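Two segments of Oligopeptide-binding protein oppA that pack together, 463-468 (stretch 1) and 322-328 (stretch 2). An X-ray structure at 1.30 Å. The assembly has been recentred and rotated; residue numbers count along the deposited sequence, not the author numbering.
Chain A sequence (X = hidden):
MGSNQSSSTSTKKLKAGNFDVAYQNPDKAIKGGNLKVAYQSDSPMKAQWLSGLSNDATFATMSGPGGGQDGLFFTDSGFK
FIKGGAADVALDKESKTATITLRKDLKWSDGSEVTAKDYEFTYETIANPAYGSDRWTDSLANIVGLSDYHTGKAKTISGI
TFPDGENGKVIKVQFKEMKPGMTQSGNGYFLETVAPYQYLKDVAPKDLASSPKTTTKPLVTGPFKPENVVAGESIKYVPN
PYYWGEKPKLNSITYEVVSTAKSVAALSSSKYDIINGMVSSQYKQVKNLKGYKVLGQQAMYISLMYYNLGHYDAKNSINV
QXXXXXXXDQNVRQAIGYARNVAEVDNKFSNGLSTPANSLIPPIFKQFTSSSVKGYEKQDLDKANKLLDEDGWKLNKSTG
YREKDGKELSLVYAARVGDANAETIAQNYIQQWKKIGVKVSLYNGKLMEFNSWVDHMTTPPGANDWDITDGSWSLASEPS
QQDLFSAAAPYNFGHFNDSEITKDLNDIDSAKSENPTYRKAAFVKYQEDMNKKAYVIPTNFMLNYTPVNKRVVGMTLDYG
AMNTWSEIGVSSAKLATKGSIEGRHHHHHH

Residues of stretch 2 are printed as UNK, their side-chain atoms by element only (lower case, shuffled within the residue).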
# COMPACT_ATOMS: atom_id res chain seq x y z
N ALA A 463 4.89 2.89 -18.62
CA ALA A 463 5.96 3.57 -19.36
C ALA A 463 7.04 2.57 -19.79
O ALA A 463 7.25 1.60 -19.14
CB ALA A 463 6.57 4.66 -18.50
N ASN A 464 7.73 2.88 -20.86
CA ASN A 464 8.72 2.01 -21.40
C ASN A 464 10.12 2.55 -21.17
O ASN A 464 11.01 2.02 -21.69
CB ASN A 464 8.46 1.86 -22.92
CG ASN A 464 8.89 0.56 -23.45
OD1 ASN A 464 8.76 -0.45 -22.79
ND2 ASN A 464 9.45 0.58 -24.65
N ASP A 465 10.27 3.59 -20.38
CA ASP A 465 11.51 4.39 -20.25
C ASP A 465 12.23 4.30 -18.90
O ASP A 465 12.97 5.13 -18.52
CB ASP A 465 11.20 5.84 -20.59
CG ASP A 465 10.25 6.52 -19.58
OD1 ASP A 465 9.76 5.85 -18.65
OD2 ASP A 465 10.00 7.72 -19.73
N TRP A 466 11.89 3.25 -18.18
CA TRP A 466 12.61 2.85 -16.98
C TRP A 466 12.79 1.32 -17.00
O TRP A 466 12.05 0.60 -17.59
CB TRP A 466 11.89 3.32 -15.69
CG TRP A 466 10.53 2.62 -15.50
CD1 TRP A 466 9.35 2.98 -16.05
CD2 TRP A 466 10.27 1.48 -14.66
NE1 TRP A 466 8.34 2.13 -15.61
CE2 TRP A 466 8.89 1.20 -14.77
CE3 TRP A 466 11.06 0.67 -13.86
CZ2 TRP A 466 8.30 0.12 -14.12
CZ3 TRP A 466 10.47 -0.40 -13.23
CH2 TRP A 466 9.10 -0.65 -13.34
N ASP A 467 13.85 0.90 -16.32
CA ASP A 467 14.17 -0.51 -16.17
C ASP A 467 14.09 -1.05 -14.73
O ASP A 467 13.61 -2.14 -14.54
CB ASP A 467 15.58 -0.79 -16.73
CG ASP A 467 15.69 -0.43 -18.20
OD1 ASP A 467 14.96 -1.05 -18.95
OD2 ASP A 467 16.49 0.45 -18.53
N ILE A 468 14.62 -0.28 -13.79
CA ILE A 468 14.66 -0.67 -12.36
C ILE A 468 14.02 0.49 -11.61
O ILE A 468 14.26 1.62 -11.91
CB ILE A 468 16.13 -0.80 -11.88
CG1 ILE A 468 16.93 -1.83 -12.72
CG2 ILE A 468 16.20 -1.19 -10.36
CD1 ILE A 468 18.49 -1.72 -12.45
N UNK A 322 5.64 -8.39 -22.18
CA UNK A 322 6.14 -8.37 -23.57
C UNK A 322 7.22 -7.31 -23.81
O UNK A 322 7.52 -7.01 -24.94
c UNK A 322 4.96 -8.21 -24.56
o UNK A 322 4.48 -6.10 -23.59
o UNK A 322 3.37 -6.70 -25.29
c UNK A 322 4.25 -6.88 -24.46
N UNK A 323 7.79 -6.74 -22.77
CA UNK A 323 8.80 -5.70 -22.99
C UNK A 323 10.12 -6.32 -23.40
O UNK A 323 10.60 -7.21 -22.81
c UNK A 323 9.80 -2.65 -20.70
c UNK A 323 8.97 -4.87 -21.70
n UNK A 323 12.38 -2.38 -19.55
n UNK A 323 12.67 -0.38 -20.64
n UNK A 323 10.71 -1.53 -20.88
c UNK A 323 9.90 -3.63 -21.86
c UNK A 323 11.91 -1.43 -20.34
N UNK A 324 10.74 -5.71 -24.42
CA UNK A 324 12.05 -6.16 -24.90
C UNK A 324 13.12 -5.47 -24.07
O UNK A 324 13.19 -4.31 -24.05
c UNK A 324 10.33 -7.28 -29.36
c UNK A 324 11.50 -6.60 -28.69
n UNK A 324 9.17 -6.47 -29.09
c UNK A 324 11.31 -6.72 -27.19
c UNK A 324 12.22 -5.86 -26.39
N UNK A 325 13.90 -6.25 -23.34
CA UNK A 325 14.90 -5.69 -22.42
C UNK A 325 15.90 -6.80 -21.97
O UNK A 325 15.51 -7.90 -21.87
o UNK A 325 15.16 -4.74 -20.16
c UNK A 325 13.13 -6.00 -20.49
c UNK A 325 14.19 -5.07 -21.15
N UNK A 326 17.14 -6.44 -21.64
CA UNK A 326 18.04 -7.42 -21.04
C UNK A 326 17.45 -8.10 -19.78
O UNK A 326 17.80 -9.18 -19.43
c UNK A 326 17.83 -5.15 -21.86
c UNK A 326 19.29 -6.58 -20.71
c UNK A 326 19.30 -5.52 -21.82
N UNK A 327 16.54 -7.38 -19.12
CA UNK A 327 15.86 -7.91 -17.93
C UNK A 327 14.93 -9.08 -18.19
O UNK A 327 14.48 -9.66 -17.28
c UNK A 327 15.34 -4.50 -16.09
c UNK A 327 15.13 -6.80 -17.17
c UNK A 327 16.88 -6.38 -15.36
c UNK A 327 16.12 -5.80 -16.51
N UNK A 328 14.69 -9.40 -19.46
CA UNK A 328 14.02 -10.64 -19.84
C UNK A 328 14.88 -11.84 -19.44
O UNK A 328 14.36 -12.88 -19.35
c UNK A 328 12.84 -9.73 -23.52
n UNK A 328 11.90 -10.44 -24.11
c UNK A 328 12.80 -9.73 -21.96
c UNK A 328 13.82 -10.70 -21.37
o UNK A 328 13.66 -9.12 -24.15
O HOH W 1 16.13 -2.33 -21.05

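Position 322 has four side-chain atoms. Two are carbons, and the second carries two oxygens. That is a short carboxylate, with no atom near stretch 1. The residue is Asp 322.

Position 323 has three carbons in a row, then a nitrogen, then a carbon carrying two more nitrogens. The group reaches stretch 1 and lies among oxygens of Asn 464, Trp 466 and Asp 467. The residue is Arg 323. Its first three chi angles are all t, so the chain is nearly straight. NE of Arg 323 donates to OD1 of Asn 464 at 2.9 Å. NH2 of Arg 323 donates to the backbone O of Asn 464 at 3.1 Å. NH1 and NH2 of Arg 323 both donate to OD1 of Asp 467, at 3.0 and 2.9 Å, and these bonds form part of a salt bridge. The two side-chain oxygens sit at the guanidinium edge, near its plane, where the N-H groups point. The O of Trp 466 lies over one face instead. O of Trp 466 is 3.3 Å from NH2 of Arg 323, but the angle is too poor for a hydrogen bond.

Position 324 has four carbons in a row ending in a nitrogen. It is exposed and does not touch stretch 1. The residue is Lys 324.

Position 325 has one carbon carrying an oxygen and a second carbon. The oxygen faces OD1 of Asp 467. The residue is Thr 325. OG1 of Thr 325 is 3.9 Å from OD1 of Asp 467. Water 1 spans this gap, its O 2.7 Å from OG1 of Thr 325 and 2.7 Å from OD1 of Asp 467, to which it donates.

Position 326 has three carbons closing a ring onto the backbone N. It makes no contact with stretch 1. The residue is Pro 326, which begins a 3-10 segment.

Position 327 has four carbons, forked at the second. One end carbon approaches the backbone of Asp 467. The residue is Leu 327. CD1 of Leu 327 is 3.3 Å from O of Asp 467 and 3.8 Å from CB of Asp 467.

Position 328 has three carbons, the third carrying one oxygen and one nitrogen. It is out of reach of stretch 1. The residue is Gln 328. OE1 of Gln 328 accepts from N of Thr 325 at 3.0 Å.

The contact is mainly polar. Arg 323 joins Asn 464 to Asp 467, and its charge meets that of Asp 467. Water 1 adds a link through Thr 325, while Leu 327 packs against Asp 467.

Stretch 2 322-328: DRKTPLQ
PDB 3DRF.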